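PDB 2P2V: alpha-2,3-sialyltransferase from Campylobacter jejuni, which probably transfers sialic acid from a CMP-activated donor to acceptor sugars in an alpha-2,3 linkage, as a membrane-associated glycosyltransferase. Local coordinates for residues T98-F103 against L122-I127. Numbering follows the deposited sequence.
Sequences TFNLPF and LGYEVI
A first torsion of 41° sets Thr-98 OG1 between its own backbone N and carbonyl carbon, facing Tyr-124 N, while Tyr-124 CG, likewise between N and carbonyl carbon, starts the ring beside that hydroxyl. OG1 accepts a hydrogen bond from Tyr-124 N, at 3.0 Å with an N-H...O angle of 156°, and also lies near the edge of the tyrosine ring, 3.7 Å from CD2. Thr-98 CG2, meanwhile, packs on Leu-122 CD2 at 3.9 Å. The loop that follows parallel strand 90-96 and precedes helix 107-116 thus meets the turn leading from the short edge strand 121-122 into helix 124-127.

Asn-100 CB sits over the centre of the Tyr-124 ring in a CH-pi contact, 3.6 Å from the centroid. Beyond CB the amide stacks on that face, its plane 27° from the ring, with ND2 3.6 Å from Tyr-124 CE1. Glu-125 CG covers the opposite face toward the rim, which sandwiches the phenol. Next to Thr-98 O, which Tyr-153 OH bonds, Ile-127 CD1 comes within 4.4 Å of Phe-99 CD2; the Phe-99 side chain is about 8 Å from the bound CMP-sialic acid analogue.

Chemically, a polar side chain uses its aliphatic carbon and flat amide against an aromatic ring, while the buried Thr-98 hydroxyl, bonded to both Tyr-124 N and Cys-96 O, is satisfied by two backbone segments, consistent with holding this loop in place.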
loop_
_atom_site.group_PDB
_atom_site.type_symbol
_atom_site.label_atom_id
_atom_site.label_comp_id
_atom_site.label_asym_id
_atom_site.label_seq_id
_atom_site.Cartn_x
_atom_site.Cartn_y
_atom_site.Cartn_z
ATOM N N THR A 98 -11.468 -13.617 11.401
ATOM C CA THR A 98 -10.566 -12.540 11.735
ATOM C C THR A 98 -11.318 -11.249 12.032
ATOM O O THR A 98 -12.416 -11.041 11.519
ATOM C CB THR A 98 -9.570 -12.274 10.540
ATOM O OG1 THR A 98 -10.268 -12.351 9.270
ATOM C CG2 THR A 98 -8.381 -13.313 10.553
ATOM N N PHE A 99 -10.704 -10.349 12.778
ATOM C CA PHE A 99 -11.310 -9.071 13.123
ATOM C C PHE A 99 -10.502 -7.887 12.611
ATOM O O PHE A 99 -10.980 -6.777 12.719
ATOM C CB PHE A 99 -11.473 -8.948 14.664
ATOM C CG PHE A 99 -12.393 -9.989 15.251
ATOM C CD1 PHE A 99 -11.865 -11.123 15.869
ATOM C CD2 PHE A 99 -13.791 -9.892 15.076
ATOM C CE1 PHE A 99 -12.684 -12.135 16.368
ATOM C CE2 PHE A 99 -14.639 -10.887 15.599
ATOM C CZ PHE A 99 -14.064 -12.029 16.249
ATOM N N ASN A 100 -9.232 -8.092 12.168
ATOM C CA ASN A 100 -8.305 -7.040 11.802
ATOM C C ASN A 100 -8.066 -6.085 13.006
ATOM O O ASN A 100 -8.327 -4.866 12.972
ATOM C CB ASN A 100 -8.805 -6.229 10.575
ATOM C CG ASN A 100 -7.765 -5.317 9.983
ATOM O OD1 ASN A 100 -6.573 -5.456 10.242
ATOM N ND2 ASN A 100 -8.226 -4.333 9.121
ATOM N N LEU A 101 -7.583 -6.683 14.112
ATOM C CA LEU A 101 -7.167 -5.946 15.271
ATOM C C LEU A 101 -5.783 -6.502 15.619
ATOM O O LEU A 101 -5.605 -7.709 15.632
ATOM C CB LEU A 101 -8.112 -6.228 16.443
ATOM C CG LEU A 101 -9.500 -5.574 16.279
ATOM C CD1 LEU A 101 -10.452 -6.015 17.316
ATOM C CD2 LEU A 101 -9.248 -4.108 16.401
ATOM N N PRO A 102 -4.815 -5.620 15.792
ATOM C CA PRO A 102 -3.398 -6.058 15.843
ATOM C C PRO A 102 -2.975 -6.780 17.125
ATOM O O PRO A 102 -1.850 -7.326 17.177
ATOM C CB PRO A 102 -2.627 -4.771 15.720
ATOM C CG PRO A 102 -3.582 -3.692 16.324
ATOM C CD PRO A 102 -4.939 -4.146 15.812
ATOM N N PHE A 103 -3.838 -6.759 18.129
ATOM C CA PHE A 103 -3.650 -7.569 19.329
ATOM C C PHE A 103 -4.317 -8.933 19.221
ATOM O O PHE A 103 -4.276 -9.745 20.175
ATOM C CB PHE A 103 -4.064 -6.784 20.600
ATOM C CG PHE A 103 -5.519 -6.362 20.604
ATOM C CD1 PHE A 103 -5.888 -5.151 20.016
ATOM C CD2 PHE A 103 -6.504 -7.198 21.134
ATOM C CE1 PHE A 103 -7.256 -4.738 19.992
ATOM C CE2 PHE A 103 -7.902 -6.826 21.085
ATOM C CZ PHE A 103 -8.272 -5.581 20.501
ATOM N N LEU A 122 -9.932 -13.923 4.118
ATOM C CA LEU A 122 -9.998 -13.346 5.445
ATOM C C LEU A 122 -11.414 -12.918 5.736
ATOM O O LEU A 122 -11.951 -12.059 5.001
ATOM C CB LEU A 122 -9.076 -12.125 5.529
ATOM C CG LEU A 122 -7.591 -12.531 5.432
ATOM C CD1 LEU A 122 -6.806 -11.256 5.127
ATOM C CD2 LEU A 122 -7.201 -13.219 6.820
ATOM N N GLY A 123 -11.962 -13.445 6.820
ATOM C CA GLY A 123 -13.338 -13.106 7.234
ATOM C C GLY A 123 -13.565 -11.636 7.501
ATOM O O GLY A 123 -14.666 -11.133 7.266
ATOM N N TYR A 124 -12.573 -10.907 8.030
ATOM C CA TYR A 124 -12.846 -9.515 8.332
ATOM C C TYR A 124 -13.219 -8.703 7.079
ATOM O O TYR A 124 -13.923 -7.698 7.218
ATOM C CB TYR A 124 -11.666 -8.806 9.011
ATOM C CG TYR A 124 -10.581 -8.305 8.139
ATOM C CD1 TYR A 124 -10.702 -7.084 7.473
ATOM C CD2 TYR A 124 -9.330 -8.994 8.046
ATOM C CE1 TYR A 124 -9.652 -6.588 6.685
ATOM C CE2 TYR A 124 -8.320 -8.507 7.271
ATOM C CZ TYR A 124 -8.472 -7.303 6.610
ATOM O OH TYR A 124 -7.434 -6.801 5.853
ATOM N N GLU A 125 -12.742 -9.109 5.924
ATOM C CA GLU A 125 -12.968 -8.375 4.671
ATOM C C GLU A 125 -14.463 -8.443 4.322
ATOM O O GLU A 125 -14.968 -7.614 3.501
ATOM C CB GLU A 125 -12.126 -8.958 3.540
ATOM C CG GLU A 125 -10.637 -8.595 3.739
ATOM C CD GLU A 125 -9.687 -9.128 2.671
ATOM O OE1 GLU A 125 -9.957 -10.130 2.033
ATOM O OE2 GLU A 125 -8.626 -8.496 2.498
ATOM N N VAL A 126 -15.143 -9.404 4.910
ATOM C CA VAL A 126 -16.612 -9.653 4.627
ATOM C C VAL A 126 -17.393 -8.987 5.730
ATOM O O VAL A 126 -18.262 -8.185 5.468
ATOM C CB VAL A 126 -16.949 -11.174 4.494
ATOM C CG1 VAL A 126 -18.512 -11.444 4.514
ATOM C CG2 VAL A 126 -16.318 -11.783 3.275
ATOM N N ILE A 127 -17.055 -9.228 7.011
ATOM C CA ILE A 127 -17.877 -8.624 8.048
ATOM C C ILE A 127 -17.666 -7.108 8.213
ATOM O O ILE A 127 -18.480 -6.458 8.850
ATOM C CB ILE A 127 -17.749 -9.316 9.446
ATOM C CG1 ILE A 127 -16.286 -9.313 9.855
ATOM C CG2 ILE A 127 -18.287 -10.738 9.341
ATOM C CD1 ILE A 127 -16.122 -9.473 11.360
#